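Local coordinates for epidermin biosynthesis protein EpiD (Staphylococcus aureus, PDB 3QJG) that probably catalyses the FMN-dependent oxidative decarboxylation of the C-terminal cysteine of the epidermin precursor peptide, a step in the biosynthesis of this lantibiotic, at residues A[9-14]-A[104-109]; A[88-93]-A[115-120]. All coordinates share one frame; numbering follows the deposited sequence. Where two conformers were deposited one is given.

Interaction 1: residues A[9-14]-A[104-109]. With FMN (flavin mononucleotide), chain M; FMN (flavin mononucleotide), chain P.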
# COMPACT_ATOMS: atom_id res chain seq x y z
N LEU A 9 11.80 -32.28 -15.02
CA LEU A 9 11.10 -31.12 -14.56
C LEU A 9 9.69 -31.58 -14.30
O LEU A 9 9.09 -32.22 -15.19
CB LEU A 9 11.14 -29.99 -15.60
CG LEU A 9 10.29 -28.74 -15.37
CD1 LEU A 9 10.71 -27.98 -14.06
CD2 LEU A 9 10.38 -27.83 -16.63
N ILE A 10 9.15 -31.25 -13.11
CA ILE A 10 7.75 -31.50 -12.83
C ILE A 10 6.96 -30.24 -13.02
O ILE A 10 7.27 -29.23 -12.43
CB ILE A 10 7.51 -31.98 -11.38
CG1 ILE A 10 8.30 -33.25 -11.09
CG2 ILE A 10 6.02 -32.22 -11.12
CD1 ILE A 10 8.62 -33.44 -9.58
N CYS A 11 5.93 -30.30 -13.85
CA CYS A 11 5.02 -29.20 -14.06
C CYS A 11 3.74 -29.43 -13.25
O CYS A 11 3.05 -30.36 -13.51
CB CYS A 11 4.75 -29.06 -15.56
SG CYS A 11 6.30 -28.81 -16.52
N LEU A 12 3.45 -28.58 -12.27
CA LEU A 12 2.27 -28.74 -11.41
C LEU A 12 1.12 -27.89 -11.91
O LEU A 12 1.31 -26.74 -12.16
CB LEU A 12 2.56 -28.21 -10.02
CG LEU A 12 3.64 -28.86 -9.22
CD1 LEU A 12 3.82 -28.12 -7.94
CD2 LEU A 12 3.21 -30.29 -9.06
N CYS A 13 -0.07 -28.41 -11.95
CA CYS A 13 -1.21 -27.62 -12.37
C CYS A 13 -2.19 -27.40 -11.19
O CYS A 13 -1.98 -27.90 -10.08
CB CYS A 13 -1.87 -28.32 -13.53
SG CYS A 13 -0.89 -28.49 -15.05
N GLY A 14 -3.27 -26.68 -11.47
CA GLY A 14 -4.30 -26.31 -10.48
C GLY A 14 -5.30 -27.38 -10.04
O GLY A 14 -6.48 -27.42 -10.46
N THR A 104 4.71 -22.69 -22.12
CA THR A 104 5.75 -22.40 -23.11
C THR A 104 6.91 -23.42 -23.11
O THR A 104 7.43 -23.78 -24.19
CB THR A 104 6.34 -20.97 -22.87
OG1 THR A 104 5.27 -20.02 -22.86
CG2 THR A 104 7.39 -20.59 -23.88
N ILE A 105 7.35 -23.80 -21.93
CA ILE A 105 8.26 -24.90 -21.77
C ILE A 105 7.77 -26.18 -22.43
O ILE A 105 8.54 -26.77 -23.19
CB ILE A 105 8.60 -25.16 -20.31
CG1 ILE A 105 9.33 -23.96 -19.72
CG2 ILE A 105 9.59 -26.34 -20.18
CD1 ILE A 105 9.40 -23.96 -18.16
N CYS A 106 6.49 -26.53 -22.27
CA CYS A 106 5.96 -27.79 -22.82
C CYS A 106 5.80 -27.73 -24.36
O CYS A 106 6.05 -28.70 -25.10
CB CYS A 106 4.66 -28.22 -22.08
SG CYS A 106 4.93 -28.54 -20.29
N HIS A 107 5.40 -26.56 -24.83
CA HIS A 107 5.35 -26.27 -26.26
C HIS A 107 6.70 -26.48 -26.98
O HIS A 107 6.75 -26.91 -28.10
CB HIS A 107 4.90 -24.83 -26.45
CG HIS A 107 4.60 -24.47 -27.85
ND1 HIS A 107 3.54 -25.01 -28.53
CD2 HIS A 107 5.24 -23.65 -28.71
CE1 HIS A 107 3.51 -24.50 -29.75
NE2 HIS A 107 4.53 -23.66 -29.88
N THR A 108 7.79 -26.23 -26.29
CA THR A 108 9.10 -26.27 -26.87
C THR A 108 9.70 -27.71 -26.86
O THR A 108 10.80 -27.95 -27.41
CB THR A 108 9.98 -25.28 -26.07
OG1 THR A 108 9.34 -23.99 -26.05
CG2 THR A 108 11.40 -25.15 -26.66
N ALA A 109 9.00 -28.66 -26.25
CA ALA A 109 9.68 -29.90 -25.87
C ALA A 109 8.79 -31.14 -25.86
O ALA A 109 8.90 -31.98 -24.98
CB ALA A 109 10.32 -29.71 -24.56
N1 FMN M . -8.99 -28.99 -12.73
C2 FMN M . -8.52 -30.16 -13.27
O2 FMN M . -8.45 -30.28 -14.48
N3 FMN M . -8.18 -31.20 -12.46
C4 FMN M . -8.29 -31.10 -11.11
O4 FMN M . -7.98 -32.08 -10.48
C4A FMN M . -8.77 -29.93 -10.53
N5 FMN M . -8.89 -29.78 -9.16
C5A FMN M . -9.30 -28.59 -8.64
C6 FMN M . -9.47 -28.46 -7.27
C7 FMN M . -9.89 -27.25 -6.75
C7M FMN M . -10.05 -27.05 -5.27
C8 FMN M . -10.17 -26.19 -7.61
C8M FMN M . -10.69 -24.86 -7.11
C9 FMN M . -10.06 -26.33 -8.98
C9A FMN M . -9.62 -27.54 -9.51
N10 FMN M . -9.53 -27.68 -10.89
C10 FMN M . -9.10 -28.87 -11.38
C1' FMN M . -9.85 -26.59 -11.88
C2' FMN M . -8.57 -25.96 -12.42
O2' FMN M . -7.72 -25.57 -11.34
C3' FMN M . -9.00 -24.86 -13.32
O3' FMN M . -9.71 -25.36 -14.48
C4' FMN M . -7.81 -24.01 -13.76
O4' FMN M . -8.21 -23.05 -14.72
C5' FMN M . -6.74 -24.80 -14.44
O5' FMN M . -5.63 -23.92 -14.56
P FMN M . -4.16 -24.47 -14.90
O1P FMN M . -3.40 -23.33 -15.49
O2P FMN M . -4.29 -25.61 -15.86
O3P FMN M . -3.31 -24.84 -13.75
N1 FMN P . 8.13 -16.64 -27.34
C2 FMN P . 8.05 -16.69 -28.71
O2 FMN P . 7.09 -17.26 -29.34
N3 FMN P . 9.03 -16.02 -29.40
C4 FMN P . 10.09 -15.40 -28.78
O4 FMN P . 10.94 -14.88 -29.51
C4A FMN P . 10.16 -15.38 -27.40
N5 FMN P . 11.22 -14.78 -26.71
C5A FMN P . 11.24 -14.74 -25.32
C6 FMN P . 12.28 -14.12 -24.62
C7 FMN P . 12.29 -14.08 -23.21
C7M FMN P . 13.42 -13.41 -22.45
C8 FMN P . 11.24 -14.70 -22.52
C8M FMN P . 11.17 -14.70 -21.01
C9 FMN P . 10.21 -15.32 -23.22
C9A FMN P . 10.21 -15.35 -24.61
N10 FMN P . 9.18 -15.98 -25.29
C10 FMN P . 9.15 -15.99 -26.68
C1' FMN P . 8.08 -16.64 -24.59
C2' FMN P . 6.81 -15.81 -24.62
O2' FMN P . 6.94 -14.52 -24.08
C3' FMN P . 5.77 -16.54 -23.81
O3' FMN P . 5.36 -17.75 -24.43
C4' FMN P . 4.54 -15.63 -23.56
O4' FMN P . 3.56 -16.36 -22.92
C5' FMN P . 3.98 -15.09 -24.82
O5' FMN P . 2.82 -14.36 -24.52
P FMN P . 2.17 -13.38 -25.60
O1P FMN P . 0.70 -13.02 -25.16
O2P FMN P . 2.24 -14.09 -26.87
O3P FMN P . 3.05 -12.19 -25.80
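Within the buried core between two FMN sites, L9 and C11 on strand 9-12 face I105 and C106 of helix 101-107. Two apolar touches carry the contact, and no hydrogen bond crosses it. L9 sends its CD2 methyl against CG2 of I105 at 3.9 Å, and the two side chains cross at about a right angle. The leucine reaches the helix because its CG stands trans to the backbone N (chi1 172°), which brings the branched end up beside the carbonyl carbon. Two residues on, C11 SG lies 4.0 Å from C106 SG; this is a van der Waals meeting of two sulfurs, much too long for a disulfide. I73 of helix 70-75 packs on both L9 and I105, and I38 of strand 34-39 on C11 and I105.

Strand 7-12 runs parallel between strands 34-39 and 79-85 in the sheet of a Rossmann-like alpha/beta fold. Its alternate residues I10 and L12 turn to the opposite face and pack on helix 21-28, so helices cover it on both sides. Where the strand runs out, the chain reaches the flavin phosphate: G14 N donates to O3P of FMN (chain M) at 2.9 Å, bent to 148° at the hydrogen.

The helix serves a different cofactor. FMN (chain P), bound largely by the second subunit, gives its O3' hydroxyl to T104 OG1 at 2.8 Å, while the same threonine oxygen bonds to N100 O. That puts T104 at a flavin site shared between subunits. On the same helix, H107 is tied to the second subunit too, its NE2 hydrogen-bonded to OG of S87 there.

Interaction 2: residues A[88-93]-A[115-120]. With FMN (flavin mononucleotide), chain M.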
# COMPACT_ATOMS: atom_id res chain seq x y z
N ASN A 88 -7.40 -28.10 -18.50
CA ASN A 88 -7.02 -26.85 -19.15
C ASN A 88 -5.68 -26.89 -19.75
O ASN A 88 -5.52 -26.44 -20.89
CB ASN A 88 -7.11 -25.67 -18.14
CG ASN A 88 -6.47 -24.41 -18.62
OD1 ASN A 88 -7.02 -23.74 -19.45
ND2 ASN A 88 -5.31 -24.00 -17.98
N THR A 89 -4.65 -27.27 -18.93
CA THR A 89 -3.33 -27.37 -19.44
C THR A 89 -3.23 -28.36 -20.64
O THR A 89 -2.63 -28.03 -21.65
CB THR A 89 -2.34 -27.66 -18.32
OG1 THR A 89 -2.20 -26.49 -17.49
CG2 THR A 89 -0.99 -28.08 -18.86
N ILE A 90 -3.87 -29.52 -20.58
CA ILE A 90 -3.79 -30.51 -21.68
C ILE A 90 -4.34 -29.87 -23.00
O ILE A 90 -3.72 -29.95 -24.10
CB ILE A 90 -4.50 -31.83 -21.27
CG1 ILE A 90 -3.62 -32.62 -20.31
CG2 ILE A 90 -4.96 -32.73 -22.48
CD1 ILE A 90 -4.35 -33.69 -19.52
N ASN A 91 -5.46 -29.19 -22.85
CA ASN A 91 -6.16 -28.61 -23.98
C ASN A 91 -5.43 -27.33 -24.53
O ASN A 91 -5.45 -27.03 -25.75
CB ASN A 91 -7.59 -28.32 -23.61
CG ASN A 91 -8.38 -29.54 -23.32
OD1 ASN A 91 -8.24 -30.57 -24.01
ND2 ASN A 91 -9.20 -29.48 -22.28
N LYS A 92 -4.82 -26.59 -23.64
CA LYS A 92 -3.97 -25.48 -24.07
C LYS A 92 -2.75 -26.05 -24.84
O LYS A 92 -2.41 -25.55 -25.93
CB LYS A 92 -3.51 -24.60 -22.90
CG LYS A 92 -4.58 -23.70 -22.24
CD LYS A 92 -4.10 -22.34 -21.98
CE LYS A 92 -4.90 -21.42 -21.09
NZ LYS A 92 -3.92 -20.51 -20.31
N ILE A 93 -2.07 -27.04 -24.26
CA ILE A 93 -0.98 -27.69 -24.96
C ILE A 93 -1.40 -28.30 -26.31
O ILE A 93 -0.71 -28.10 -27.28
CB ILE A 93 -0.27 -28.73 -24.15
CG1 ILE A 93 0.37 -28.09 -22.89
CG2 ILE A 93 0.84 -29.30 -24.99
CD1 ILE A 93 0.74 -29.07 -21.86
N ILE A 115 2.43 -36.58 -19.82
CA ILE A 115 1.29 -35.98 -19.15
C ILE A 115 0.61 -37.06 -18.29
O ILE A 115 0.37 -38.17 -18.77
CB ILE A 115 0.31 -35.38 -20.20
CG1 ILE A 115 1.00 -34.22 -20.94
CG2 ILE A 115 -0.95 -34.90 -19.51
CD1 ILE A 115 0.23 -33.63 -22.16
N PHE A 116 0.37 -36.75 -17.01
CA PHE A 116 -0.37 -37.55 -16.06
C PHE A 116 -1.67 -36.86 -15.72
O PHE A 116 -1.73 -36.06 -14.79
CB PHE A 116 0.47 -37.75 -14.82
CG PHE A 116 1.73 -38.48 -15.07
CD1 PHE A 116 1.79 -39.87 -14.93
CD2 PHE A 116 2.88 -37.81 -15.45
CE1 PHE A 116 2.98 -40.54 -15.17
CE2 PHE A 116 4.11 -38.48 -15.64
CZ PHE A 116 4.16 -39.84 -15.51
N PRO A 117 -2.73 -37.11 -16.51
CA PRO A 117 -3.99 -36.44 -16.36
C PRO A 117 -4.66 -36.65 -15.01
O PRO A 117 -4.54 -37.73 -14.37
CB PRO A 117 -4.87 -37.08 -17.44
CG PRO A 117 -4.01 -37.91 -18.31
CD PRO A 117 -2.69 -38.08 -17.63
N ASN A 118 -5.39 -35.62 -14.58
CA ASN A 118 -5.96 -35.59 -13.23
C ASN A 118 -7.16 -34.68 -13.21
O ASN A 118 -7.03 -33.47 -13.29
CB ASN A 118 -4.89 -35.14 -12.25
CG ASN A 118 -5.27 -35.44 -10.79
OD1 ASN A 118 -4.75 -36.40 -10.19
ND2 ASN A 118 -6.16 -34.61 -10.20
N MET A 119 -8.36 -35.25 -13.19
CA MET A 119 -9.52 -34.42 -13.36
C MET A 119 -10.80 -35.20 -13.20
O MET A 119 -10.80 -36.42 -13.34
CB MET A 119 -9.47 -33.79 -14.74
CG MET A 119 -9.58 -34.83 -15.88
SD MET A 119 -9.36 -34.12 -17.52
CE MET A 119 -7.61 -33.94 -17.53
N ASN A 120 -11.88 -34.51 -12.89
CA ASN A 120 -13.19 -35.15 -12.83
C ASN A 120 -13.46 -35.90 -14.12
O ASN A 120 -13.12 -35.44 -15.19
CB ASN A 120 -14.29 -34.11 -12.64
CG ASN A 120 -15.61 -34.73 -12.39
OD1 ASN A 120 -16.42 -34.87 -13.31
ND2 ASN A 120 -15.85 -35.14 -11.15
N1 FMN M . -8.99 -28.99 -12.73
C2 FMN M . -8.52 -30.16 -13.27
O2 FMN M . -8.45 -30.28 -14.48
N3 FMN M . -8.18 -31.20 -12.46
C4 FMN M . -8.29 -31.10 -11.11
O4 FMN M . -7.98 -32.08 -10.48
C4A FMN M . -8.77 -29.93 -10.53
N5 FMN M . -8.89 -29.78 -9.16
C5A FMN M . -9.30 -28.59 -8.64
C6 FMN M . -9.47 -28.46 -7.27
C7 FMN M . -9.89 -27.25 -6.75
C7M FMN M . -10.05 -27.05 -5.27
C8 FMN M . -10.17 -26.19 -7.61
C8M FMN M . -10.69 -24.86 -7.11
C9 FMN M . -10.06 -26.33 -8.98
C9A FMN M . -9.62 -27.54 -9.51
N10 FMN M . -9.53 -27.68 -10.89
C10 FMN M . -9.10 -28.87 -11.38
C1' FMN M . -9.85 -26.59 -11.88
C2' FMN M . -8.57 -25.96 -12.42
O2' FMN M . -7.72 -25.57 -11.34
C3' FMN M . -9.00 -24.86 -13.32
O3' FMN M . -9.71 -25.36 -14.48
C4' FMN M . -7.81 -24.01 -13.76
O4' FMN M . -8.21 -23.05 -14.72
C5' FMN M . -6.74 -24.80 -14.44
O5' FMN M . -5.63 -23.92 -14.56
P FMN M . -4.16 -24.47 -14.90
O1P FMN M . -3.40 -23.33 -15.49
O2P FMN M . -4.29 -25.61 -15.86
O3P FMN M . -3.31 -24.84 -13.75
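I90, on helix 87-94, reaches down onto strand 113-120 and touches I115, P117 and M119 in turn. The two segments belong to a right-handed beta-alpha-beta crossover of the Rossmann-like fold: strand 79-85 leads into helix 87-94, helix 101-107 follows, and strand 113-120 comes back parallel to the first strand. From the helix backbone, CB of I90 points toward the strand. CG1, the next atom out, sits 3.6 Å from CG2 of I115. The terminal CD1 stays against that I115 methyl, also at 3.6 Å, and reaches two further groups: CE of M119 at 3.8 Å and CB of P117 at 4.0 Å. M119 gets its methyl there by bending at the thioether (chi3 77°), so the end of the chain curls toward the isoleucine while its CB rests near the flavin pyrimidine edge. I133 and L136 of helix 127-138 also pack on I90, and L136 on I115 as well.

Polar groups on the same two segments hold opposite ends of FMN (chain M). In the first turn of the helix, N88 ND2 gives O2P a nearly straight bond, 2.9 Å with 172° at the hydrogen, and T89 OG1 donates to the same oxygen at 2.8 Å. Two donors on one phosphate oxygen, at a helix N-terminus, probably help to stabilise its charge. K92, farther along, pairs with D99 of its own chain and with D99 of the third subunit. At the isoalloxazine end, flavin N3 donates to the backbone O of N118 at 2.7 Å. The N118 amide is oriented by A165 N and N17 ND2, which both donate to OD1, and this turns ND2 to flavin O4 at 3.1 Å.

Overall arrangement
The centres of interactions 1 and 2 lie about 11 Å apart, and both reach the same sheet. Their segments alternate along the chain: strand 7-12 comes first, then helix 87-94, helix 101-107 and strand 113-120. The two helices are consecutive and bring the contacts together, with C106 CB 4.0 Å from I93 CD1. Near the phosphate, C13 SG packs against T89 OG1 at 3.4 Å. Both pairs of segments touch FMN (chain M), which is held by the loop just after strand 7-12, the start of helix 87-94 and the end of strand 113-120. C98 and T104 of the third subunit complete that site, which therefore lies at a subunit interface.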